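Gamma-resorcylate decarboxylase (Polaromonas, PDB 4QRO) probably catalyses the manganese-dependent, non-oxidative decarboxylation of gamma-resorcylate (2,6-dihydroxybenzoate) to resorcinol. Local coordinates at residues 9-14 with 82-87; 161-166 with 194-199; 222-227 with 251-256. All blocks are in the same frame, centred on the assembly; numbering follows the deposited sequence.

Contact 1: 9-14 with 82-87; sequences EHFATE and DFLAEQ. With MN (manganese (II) ion), chain K.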
loop_
_atom_site.group_PDB
_atom_site.type_symbol
_atom_site.label_atom_id
_atom_site.label_comp_id
_atom_site.label_asym_id
_atom_site.label_seq_id
_atom_site.Cartn_x
_atom_site.Cartn_y
_atom_site.Cartn_z
ATOM N N GLU A 9 -14.432 15.728 5.550
ATOM C CA GLU A 9 -15.601 16.332 4.966
ATOM C C GLU A 9 -15.121 17.697 4.438
ATOM O O GLU A 9 -14.755 18.611 5.202
ATOM C CB GLU A 9 -16.734 16.486 6.014
ATOM C CG GLU A 9 -16.890 15.347 7.057
ATOM C CD GLU A 9 -17.126 13.955 6.464
ATOM O OE1 GLU A 9 -16.424 12.977 6.875
ATOM O OE2 GLU A 9 -18.016 13.813 5.592
ATOM N N HIS A 10 -15.059 17.795 3.124
ATOM C CA HIS A 10 -14.316 18.842 2.485
ATOM C C HIS A 10 -15.200 19.943 1.925
ATOM O O HIS A 10 -16.342 19.710 1.548
ATOM C CB HIS A 10 -13.493 18.274 1.331
ATOM C CG HIS A 10 -12.539 17.190 1.721
ATOM N ND1 HIS A 10 -11.422 17.423 2.496
ATOM C CD2 HIS A 10 -12.493 15.882 1.368
ATOM C CE1 HIS A 10 -10.749 16.292 2.641
ATOM N NE2 HIS A 10 -11.370 15.347 1.954
ATOM N N PHE A 11 -14.611 21.129 1.810
ATOM C CA PHE A 11 -15.233 22.260 1.119
ATOM C C PHE A 11 -14.122 22.999 0.376
ATOM O O PHE A 11 -12.909 22.729 0.572
ATOM C CB PHE A 11 -15.896 23.216 2.130
ATOM C CG PHE A 11 -14.900 23.995 2.951
ATOM C CD1 PHE A 11 -14.408 25.219 2.505
ATOM C CD2 PHE A 11 -14.378 23.461 4.116
ATOM C CE1 PHE A 11 -13.452 25.910 3.217
ATOM C CE2 PHE A 11 -13.435 24.153 4.854
ATOM C CZ PHE A 11 -12.952 25.376 4.389
ATOM N N ALA A 12 -14.520 23.941 -0.470
ATOM C CA ALA A 12 -13.552 24.793 -1.175
ATOM C C ALA A 12 -13.975 26.254 -1.106
ATOM O O ALA A 12 -15.162 26.555 -0.939
ATOM C CB ALA A 12 -13.428 24.371 -2.620
ATOM N N THR A 13 -12.988 27.140 -1.197
ATOM C CA THR A 13 -13.246 28.543 -1.530
ATOM C C THR A 13 -13.069 28.707 -3.044
ATOM O O THR A 13 -12.532 27.809 -3.713
ATOM C CB THR A 13 -12.310 29.495 -0.758
ATOM O OG1 THR A 13 -10.947 29.206 -1.087
ATOM C CG2 THR A 13 -12.505 29.324 0.738
ATOM N N GLU A 14 -13.546 29.820 -3.610
ATOM C CA GLU A 14 -13.323 30.075 -5.051
ATOM C C GLU A 14 -11.822 30.041 -5.359
ATOM O O GLU A 14 -11.388 29.537 -6.381
ATOM C CB GLU A 14 -13.958 31.404 -5.501
ATOM C CG GLU A 14 -15.473 31.322 -5.755
ATOM C CD GLU A 14 -15.860 30.434 -6.950
ATOM O OE1 GLU A 14 -14.978 30.076 -7.764
ATOM O OE2 GLU A 14 -17.062 30.093 -7.090
ATOM N N ASP A 82 -10.352 31.818 8.256
ATOM C CA ASP A 82 -11.336 32.843 8.651
ATOM C C ASP A 82 -12.709 32.556 8.029
ATOM O O ASP A 82 -13.717 32.683 8.693
ATOM C CB ASP A 82 -10.892 34.259 8.261
ATOM C CG ASP A 82 -9.752 34.785 9.123
ATOM O OD1 ASP A 82 -9.619 34.366 10.290
ATOM O OD2 ASP A 82 -8.983 35.630 8.621
ATOM N N PHE A 83 -12.733 32.183 6.754
ATOM C CA PHE A 83 -13.973 31.807 6.077
ATOM C C PHE A 83 -14.629 30.616 6.759
ATOM O O PHE A 83 -15.814 30.641 7.012
ATOM C CB PHE A 83 -13.707 31.462 4.626
ATOM C CG PHE A 83 -14.869 30.833 3.910
ATOM C CD1 PHE A 83 -15.915 31.609 3.437
ATOM C CD2 PHE A 83 -14.897 29.463 3.673
ATOM C CE1 PHE A 83 -16.968 31.044 2.736
ATOM C CE2 PHE A 83 -15.953 28.888 2.980
ATOM C CZ PHE A 83 -16.989 29.675 2.513
ATOM N N LEU A 84 -13.840 29.591 7.059
ATOM C CA LEU A 84 -14.343 28.412 7.739
ATOM C C LEU A 84 -14.915 28.755 9.145
ATOM O O LEU A 84 -16.008 28.305 9.488
ATOM C CB LEU A 84 -13.244 27.361 7.817
ATOM C CG LEU A 84 -13.632 26.087 8.556
ATOM C CD1 LEU A 84 -14.970 25.549 8.060
ATOM C CD2 LEU A 84 -12.510 25.072 8.374
ATOM N N ALA A 85 -14.209 29.581 9.920
ATOM C CA ALA A 85 -14.729 30.055 11.220
ATOM C C ALA A 85 -16.114 30.727 11.137
ATOM O O ALA A 85 -16.978 30.461 11.980
ATOM C CB ALA A 85 -13.748 30.994 11.874
ATOM N N GLU A 86 -16.292 31.597 10.143
ATOM C CA GLU A 86 -17.582 32.261 9.843
ATOM C C GLU A 86 -18.673 31.253 9.524
ATOM O O GLU A 86 -19.788 31.376 10.014
ATOM C CB GLU A 86 -17.434 33.245 8.662
ATOM C CG GLU A 86 -16.629 34.488 9.001
ATOM C CD GLU A 86 -16.067 35.188 7.777
ATOM O OE1 GLU A 86 -15.046 35.887 7.925
ATOM O OE2 GLU A 86 -16.634 35.035 6.670
ATOM N N GLN A 87 -18.338 30.240 8.718
ATOM C CA GLN A 87 -19.297 29.230 8.329
ATOM C C GLN A 87 -19.693 28.359 9.536
ATOM O O GLN A 87 -20.869 28.101 9.749
ATOM C CB GLN A 87 -18.748 28.369 7.170
ATOM C CG GLN A 87 -18.526 29.174 5.886
ATOM C CD GLN A 87 -19.820 29.770 5.328
ATOM O OE1 GLN A 87 -20.782 29.054 5.070
ATOM N NE2 GLN A 87 -19.849 31.087 5.167
HETATM MN MN MN K . -10.497 13.424 1.198
#
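His10 NE2 binds the manganese ion at 2.2 Å, while its neighbour Phe11 reaches the other way, to Phe83 and Leu84 of the helix. The pair illustrates how one strand of an amidohydrolase barrel serves two environments: His10 joins Glu8, His164 and Asp287 round the metal, and Phe11 packs against helix 70-90 outside. With chi1 at 71°, the CG of Phe11 sits between its own backbone N and carbonyl carbon, and the ring extends toward the helix. Its CE2 meets Leu84 CD2 at 3.8 Å. On the other flank CE1 comes to Phe83 CD2 at 3.9 Å, arriving at the edge of the Phe83 ring, near its plane. The two ring planes are inclined at 43°, with centroids 5.9 Å apart. Thr13 adds its methyl, CG2 lying 3.8 Å from Phe83 CD2, whereas its OG1 is turned aside as the N-cap of the short helix that follows. One face of the Phe83 ring is covered within its own helix by Gln87 CG. No hydrogen bond crosses between the segments. Strand end and helix are therefore matched by apolar shape alone, and the polar work, metal binding by His10 and helix capping by Thr13, is done by atoms pointing elsewhere.

Contact 2: 161-166 with 194-199; sequences FYLHPR and AVHALR. With MN (manganese (II) ion), chain K; 38L (2-nitrobenzene-1,3-diol), chain M.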
loop_
_atom_site.group_PDB
_atom_site.type_symbol
_atom_site.label_atom_id
_atom_site.label_comp_id
_atom_site.label_asym_id
_atom_site.label_seq_id
_atom_site.Cartn_x
_atom_site.Cartn_y
_atom_site.Cartn_z
ATOM N N PHE A 161 -3.659 15.896 14.133
ATOM C CA PHE A 161 -3.188 16.370 12.821
ATOM C C PHE A 161 -3.611 15.301 11.836
ATOM O O PHE A 161 -3.206 14.158 11.998
ATOM C CB PHE A 161 -1.651 16.526 12.885
ATOM C CG PHE A 161 -0.985 16.975 11.599
ATOM C CD1 PHE A 161 -0.773 16.078 10.544
ATOM C CD2 PHE A 161 -0.495 18.263 11.467
ATOM C CE1 PHE A 161 -0.162 16.474 9.379
ATOM C CE2 PHE A 161 0.158 18.658 10.302
ATOM C CZ PHE A 161 0.324 17.767 9.261
ATOM N N TYR A 162 -4.409 15.682 10.844
ATOM C CA TYR A 162 -4.956 14.757 9.837
ATOM C C TYR A 162 -4.031 14.830 8.658
ATOM O O TYR A 162 -3.931 15.869 8.005
ATOM C CB TYR A 162 -6.371 15.184 9.441
ATOM C CG TYR A 162 -7.241 14.095 8.848
ATOM C CD1 TYR A 162 -6.834 13.373 7.725
ATOM C CD2 TYR A 162 -8.501 13.804 9.402
ATOM C CE1 TYR A 162 -7.641 12.379 7.191
ATOM C CE2 TYR A 162 -9.314 12.808 8.878
ATOM C CZ TYR A 162 -8.882 12.094 7.775
ATOM O OH TYR A 162 -9.722 11.115 7.255
ATOM N N LEU A 163 -3.319 13.734 8.385
ATOM C CA LEU A 163 -2.380 13.704 7.289
ATOM C C LEU A 163 -3.162 13.108 6.121
ATOM O O LEU A 163 -3.376 11.901 6.054
ATOM C CB LEU A 163 -1.137 12.877 7.666
ATOM C CG LEU A 163 -0.119 12.675 6.523
ATOM C CD1 LEU A 163 0.554 13.974 6.132
ATOM C CD2 LEU A 163 0.937 11.636 6.912
ATOM N N HIS A 164 -3.640 13.979 5.240
ATOM C CA HIS A 164 -4.546 13.618 4.144
ATOM C C HIS A 164 -3.699 13.425 2.894
ATOM O O HIS A 164 -2.545 13.896 2.833
ATOM C CB HIS A 164 -5.570 14.765 3.961
ATOM C CG HIS A 164 -6.606 14.534 2.911
ATOM N ND1 HIS A 164 -6.432 14.916 1.597
ATOM C CD2 HIS A 164 -7.849 14.002 2.989
ATOM C CE1 HIS A 164 -7.520 14.618 0.915
ATOM N NE2 HIS A 164 -8.394 14.068 1.735
ATOM N N PRO A 165 -4.230 12.712 1.891
ATOM C CA PRO A 165 -3.387 12.573 0.693
ATOM C C PRO A 165 -3.222 13.791 -0.196
ATOM O O PRO A 165 -3.963 14.784 -0.094
ATOM C CB PRO A 165 -4.106 11.476 -0.127
ATOM C CG PRO A 165 -4.944 10.744 0.858
ATOM C CD PRO A 165 -5.377 11.782 1.860
ATOM N N ARG A 166 -2.220 13.681 -1.059
ATOM C CA ARG A 166 -2.115 14.430 -2.304
ATOM C C ARG A 166 -1.391 13.483 -3.247
ATOM O O ARG A 166 -0.853 12.437 -2.822
ATOM C CB ARG A 166 -1.329 15.751 -2.151
ATOM C CG ARG A 166 0.146 15.552 -1.797
ATOM C CD ARG A 166 0.957 16.833 -1.830
ATOM N NE ARG A 166 0.941 17.448 -3.150
ATOM C CZ ARG A 166 1.301 18.701 -3.405
ATOM N NH1 ARG A 166 1.711 19.498 -2.419
ATOM N NH2 ARG A 166 1.229 19.160 -4.656
ATOM N N ALA A 194 0.725 6.679 3.091
ATOM C CA ALA A 194 1.312 5.607 3.883
ATOM C C ALA A 194 2.799 5.845 4.101
ATOM O O ALA A 194 3.286 5.694 5.209
ATOM C CB ALA A 194 1.077 4.251 3.212
ATOM N N VAL A 195 3.533 6.220 3.047
ATOM C CA VAL A 195 4.973 6.439 3.193
ATOM C C VAL A 195 5.292 7.673 4.038
ATOM O O VAL A 195 6.174 7.626 4.891
ATOM C CB VAL A 195 5.680 6.477 1.830
ATOM C CG1 VAL A 195 7.133 6.882 1.995
ATOM C CG2 VAL A 195 5.598 5.083 1.203
ATOM N N HIS A 196 4.531 8.747 3.858
ATOM C CA HIS A 196 4.714 9.925 4.698
ATOM C C HIS A 196 4.506 9.565 6.183
ATOM O O HIS A 196 5.315 9.953 7.059
ATOM C CB HIS A 196 3.770 11.008 4.241
ATOM C CG HIS A 196 4.159 12.388 4.672
ATOM N ND1 HIS A 196 3.808 13.509 3.941
ATOM C CD2 HIS A 196 4.890 12.833 5.722
ATOM C CE1 HIS A 196 4.295 14.585 4.539
ATOM N NE2 HIS A 196 4.946 14.199 5.625
ATOM N N ALA A 197 3.447 8.804 6.471
ATOM C CA ALA A 197 3.139 8.411 7.866
ATOM C C ALA A 197 4.267 7.552 8.429
ATOM O O ALA A 197 4.684 7.736 9.570
ATOM C CB ALA A 197 1.821 7.678 7.935
ATOM N N LEU A 198 4.773 6.623 7.618
ATOM C CA LEU A 198 5.909 5.795 8.036
ATOM C C LEU A 198 7.190 6.579 8.254
ATOM O O LEU A 198 7.951 6.267 9.163
ATOM C CB LEU A 198 6.152 4.666 7.033
ATOM C CG LEU A 198 5.116 3.540 7.007
ATOM C CD1 LEU A 198 5.314 2.614 5.806
ATOM C CD2 LEU A 198 5.139 2.749 8.319
ATOM N N ARG A 199 7.444 7.583 7.420
ATOM C CA ARG A 199 8.547 8.513 7.648
ATOM C C ARG A 199 8.430 9.179 9.027
ATOM O O ARG A 199 9.415 9.225 9.765
ATOM C CB ARG A 199 8.654 9.558 6.535
ATOM C CG ARG A 199 9.098 8.994 5.193
ATOM C CD ARG A 199 9.127 10.056 4.092
ATOM N NE ARG A 199 9.919 11.245 4.450
ATOM C CZ ARG A 199 10.879 11.786 3.692
ATOM N NH1 ARG A 199 11.197 11.275 2.489
ATOM N NH2 ARG A 199 11.524 12.865 4.126
HETATM MN MN MN K . -10.497 13.424 1.198
HETATM O OAK 38L M . -9.544 11.773 -0.173
HETATM N NAG 38L M . -9.859 11.425 -1.277
HETATM O OAJ 38L M . -9.726 10.240 -1.576
HETATM C CAA 38L M . -10.372 12.381 -2.189
HETATM C CAF 38L M . -10.691 11.947 -3.473
HETATM O OAH 38L M . -11.202 10.698 -3.655
HETATM C CAE 38L M . -10.491 12.784 -4.571
HETATM C CAD 38L M . -10.023 14.081 -4.389
HETATM C CAC 38L M . -9.866 14.579 -3.098
HETATM C CAB 38L M . -10.081 13.748 -2.000
HETATM O OAI 38L M . -9.987 14.277 -0.741
#
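Leu163 meets the imidazole of His196 over one face: its CD1 stands 4.1 Å from the ring centroid and only 15° off the ring normal, a CH-pi contact. The second branch, CD2, lies against the helix itself, 3.8 Å from Ala197 N and 3.9 Å from His196 CB. With CG anti to the backbone N (chi1 175°), Leu163 stretches out from the strand so that its two methyls fork over the helix surface. The polar edge of His196 is engaged by Tyr142, whose backbone N bonds to NE2. With an alanine in place of Leu163, the imidazole face would probably lose its cover, with a gap opening between strand and helix. The next residue, His164, gives NE2 to the manganese at 2.3 Å, and the inhibitor's OAI and OAK bind the same ion. His164 ND1 donates to Pro165 O at 3.0 Å, a bent bond (137°) that limits rotation of the ring. Strand 161-164 runs between the parallel strands 125-128 and 214-216 of the barrel; Leu163 and Ala197 both touch Leu216, while Leu198 carries helix 188-202 onto helix 223-232 and packs on Leu182 of the second subunit.

Contact 3: 222-227 with 251-256; sequences GLPYSM and DYFNEN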
loop_
_atom_site.group_PDB
_atom_site.type_symbol
_atom_site.label_atom_id
_atom_site.label_comp_id
_atom_site.label_asym_id
_atom_site.label_seq_id
_atom_site.Cartn_x
_atom_site.Cartn_y
_atom_site.Cartn_z
ATOM N N GLY A 222 -3.745 1.393 3.558
ATOM C CA GLY A 222 -3.090 0.077 3.414
ATOM C C GLY A 222 -2.221 -0.374 4.593
ATOM O O GLY A 222 -1.800 -1.533 4.659
ATOM N N LEU A 223 -1.925 0.522 5.534
ATOM C CA LEU A 223 -0.955 0.197 6.591
ATOM C C LEU A 223 -1.306 -1.060 7.409
ATOM O O LEU A 223 -0.399 -1.829 7.722
ATOM C CB LEU A 223 -0.712 1.411 7.522
ATOM C CG LEU A 223 0.093 2.567 6.875
ATOM C CD1 LEU A 223 0.045 3.821 7.737
ATOM C CD2 LEU A 223 1.555 2.214 6.599
ATOM N N PRO A 224 -2.595 -1.252 7.803
ATOM C CA PRO A 224 -2.873 -2.396 8.707
ATOM C C PRO A 224 -2.526 -3.783 8.115
ATOM O O PRO A 224 -2.046 -4.676 8.822
ATOM C CB PRO A 224 -4.373 -2.266 8.971
ATOM C CG PRO A 224 -4.601 -0.781 8.949
ATOM C CD PRO A 224 -3.719 -0.291 7.817
ATOM N N TYR A 225 -2.726 -3.924 6.817
ATOM C CA TYR A 225 -2.515 -5.191 6.112
ATOM C C TYR A 225 -1.057 -5.584 6.123
ATOM O O TYR A 225 -0.732 -6.764 6.203
ATOM C CB TYR A 225 -3.009 -5.062 4.654
ATOM C CG TYR A 225 -3.106 -6.354 3.870
ATOM C CD1 TYR A 225 -4.284 -7.120 3.897
ATOM C CD2 TYR A 225 -2.049 -6.796 3.072
ATOM C CE1 TYR A 225 -4.397 -8.300 3.166
ATOM C CE2 TYR A 225 -2.157 -7.983 2.346
ATOM C CZ TYR A 225 -3.331 -8.726 2.393
ATOM O OH TYR A 225 -3.482 -9.912 1.648
ATOM N N SER A 226 -0.182 -4.596 5.961
ATOM C CA SER A 226 1.233 -4.827 5.811
ATOM C C SER A 226 2.047 -4.463 7.071
ATOM O O SER A 226 3.294 -4.520 7.038
ATOM C CB SER A 226 1.767 -4.052 4.594
ATOM O OG SER A 226 1.090 -4.428 3.408
ATOM N N MET A 227 1.376 -4.108 8.165
ATOM C CA MET A 227 2.083 -3.602 9.348
ATOM C C MET A 227 2.992 -4.680 9.972
ATOM O O MET A 227 4.139 -4.391 10.355
ATOM C CB MET A 227 1.089 -3.022 10.384
ATOM C CG MET A 227 1.740 -2.379 11.602
ATOM S SD MET A 227 2.943 -1.069 11.281
ATOM C CE MET A 227 1.917 0.121 10.407
ATOM N N ASP A 251 4.478 -0.033 17.207
ATOM C CA ASP A 251 4.263 0.648 18.500
ATOM C C ASP A 251 3.732 2.070 18.290
ATOM O O ASP A 251 2.765 2.467 18.926
ATOM C CB ASP A 251 5.549 0.687 19.350
ATOM C CG ASP A 251 5.990 -0.698 19.824
ATOM O OD1 ASP A 251 5.130 -1.528 20.134
ATOM O OD2 ASP A 251 7.201 -0.962 19.856
ATOM N N TYR A 252 4.323 2.812 17.362
ATOM C CA TYR A 252 3.881 4.202 17.081
ATOM C C TYR A 252 2.539 4.235 16.368
ATOM O O TYR A 252 1.686 5.068 16.642
ATOM C CB TYR A 252 4.952 4.948 16.268
ATOM C CG TYR A 252 6.320 4.892 16.942
ATOM C CD1 TYR A 252 6.530 5.506 18.176
ATOM C CD2 TYR A 252 7.367 4.196 16.370
ATOM C CE1 TYR A 252 7.760 5.459 18.799
ATOM C CE2 TYR A 252 8.598 4.122 16.987
ATOM C CZ TYR A 252 8.795 4.762 18.199
ATOM O OH TYR A 252 10.022 4.674 18.817
ATOM N N PHE A 253 2.323 3.278 15.486
ATOM C CA PHE A 253 1.030 3.133 14.835
ATOM C C PHE A 253 -0.075 2.914 15.864
ATOM O O PHE A 253 -1.149 3.563 15.825
ATOM C CB PHE A 253 1.105 1.952 13.843
ATOM C CG PHE A 253 -0.066 1.857 12.903
ATOM C CD1 PHE A 253 -0.405 2.922 12.082
ATOM C CD2 PHE A 253 -0.807 0.664 12.802
ATOM C CE1 PHE A 253 -1.489 2.826 11.203
ATOM C CE2 PHE A 253 -1.880 0.573 11.927
ATOM C CZ PHE A 253 -2.221 1.647 11.124
ATOM N N ASN A 254 0.174 2.000 16.798
ATOM C CA ASN A 254 -0.841 1.626 17.767
ATOM C C ASN A 254 -1.102 2.737 18.769
ATOM O O ASN A 254 -2.219 2.888 19.225
ATOM C CB ASN A 254 -0.451 0.387 18.562
ATOM C CG ASN A 254 -0.606 -0.913 17.773
ATOM O OD1 ASN A 254 -0.107 -1.963 18.202
ATOM N ND2 ASN A 254 -1.277 -0.859 16.667
ATOM N N GLU A 255 -0.051 3.477 19.111
ATOM C CA GLU A 255 -0.133 4.498 20.156
ATOM C C GLU A 255 -0.458 5.931 19.719
ATOM O O GLU A 255 -0.993 6.696 20.522
ATOM C CB GLU A 255 1.138 4.491 20.977
ATOM C CG GLU A 255 1.252 3.270 21.871
ATOM C CD GLU A 255 2.642 3.105 22.432
ATOM O OE1 GLU A 255 3.460 4.049 22.345
ATOM O OE2 GLU A 255 2.917 2.018 22.960
ATOM N N ASN A 256 -0.099 6.298 18.490
ATOM C CA ASN A 256 -0.175 7.691 18.025
ATOM C C ASN A 256 -1.123 7.917 16.860
ATOM O O ASN A 256 -1.348 9.053 16.472
ATOM C CB ASN A 256 1.246 8.161 17.652
ATOM C CG ASN A 256 2.173 8.214 18.857
ATOM O OD1 ASN A 256 2.955 7.283 19.103
ATOM N ND2 ASN A 256 2.064 9.285 19.643
#
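A Met-aromatic contact between two outer helices of the amidohydrolase barrel is built round Phe253, which has more surface buried here than any other residue of the two segments. The short helical segments 223-227 and 251-256 run roughly antiparallel, crossing at -142° with their axes 12.0 Å apart, and it is the phenyl ring that spans this wide separation. Its CG is anti to the backbone N, which projects the ring from helix 249-256 toward its partner. Met227 comes next in buried area. Bent at both chi2 (55°) and chi3 (60°), its chain curls back so that the terminal methyl, not the sulfur, makes the close approach: CE lies over one face of the ring, 3.8 Å from the centroid and 3.6 Å from CG of Phe253. SD stays 5.0 Å from that centroid, obliquely placed. Leu223 contributes CB and CD1 to the far end of the ring, and its side chain also touches Ala194 and Leu198 of helix 188-202. Phe253 itself packs further on Met201 and Ile277, while Pro224 meets Tyr225 of the second subunit. The ring's rim is met by Pro224, whose CG lies near the ring plane, 4.0 Å from Phe253 CZ.

In the fold
From the N terminus the three contacts follow one another in series, none enclosing or crossing another. Contact 1 closes a loop of 67 intervening residues, bringing helix 70-90 back onto the end of the first barrel strand. Contact 2 spans 27 residues and joins strand 161-164 to helix 188-202; contact 3 spans 23 and pairs helix 223-232 with helix 249-256. Contacts 1 and 2, with centres about 22 Å apart, converge on the manganese ion, which a histidine from each binds. Contacts 2 and 3 touch through Leu198 and Leu223 and both adjoin the second subunit. Contact 2 thus links the metal centre to the helical outer layer.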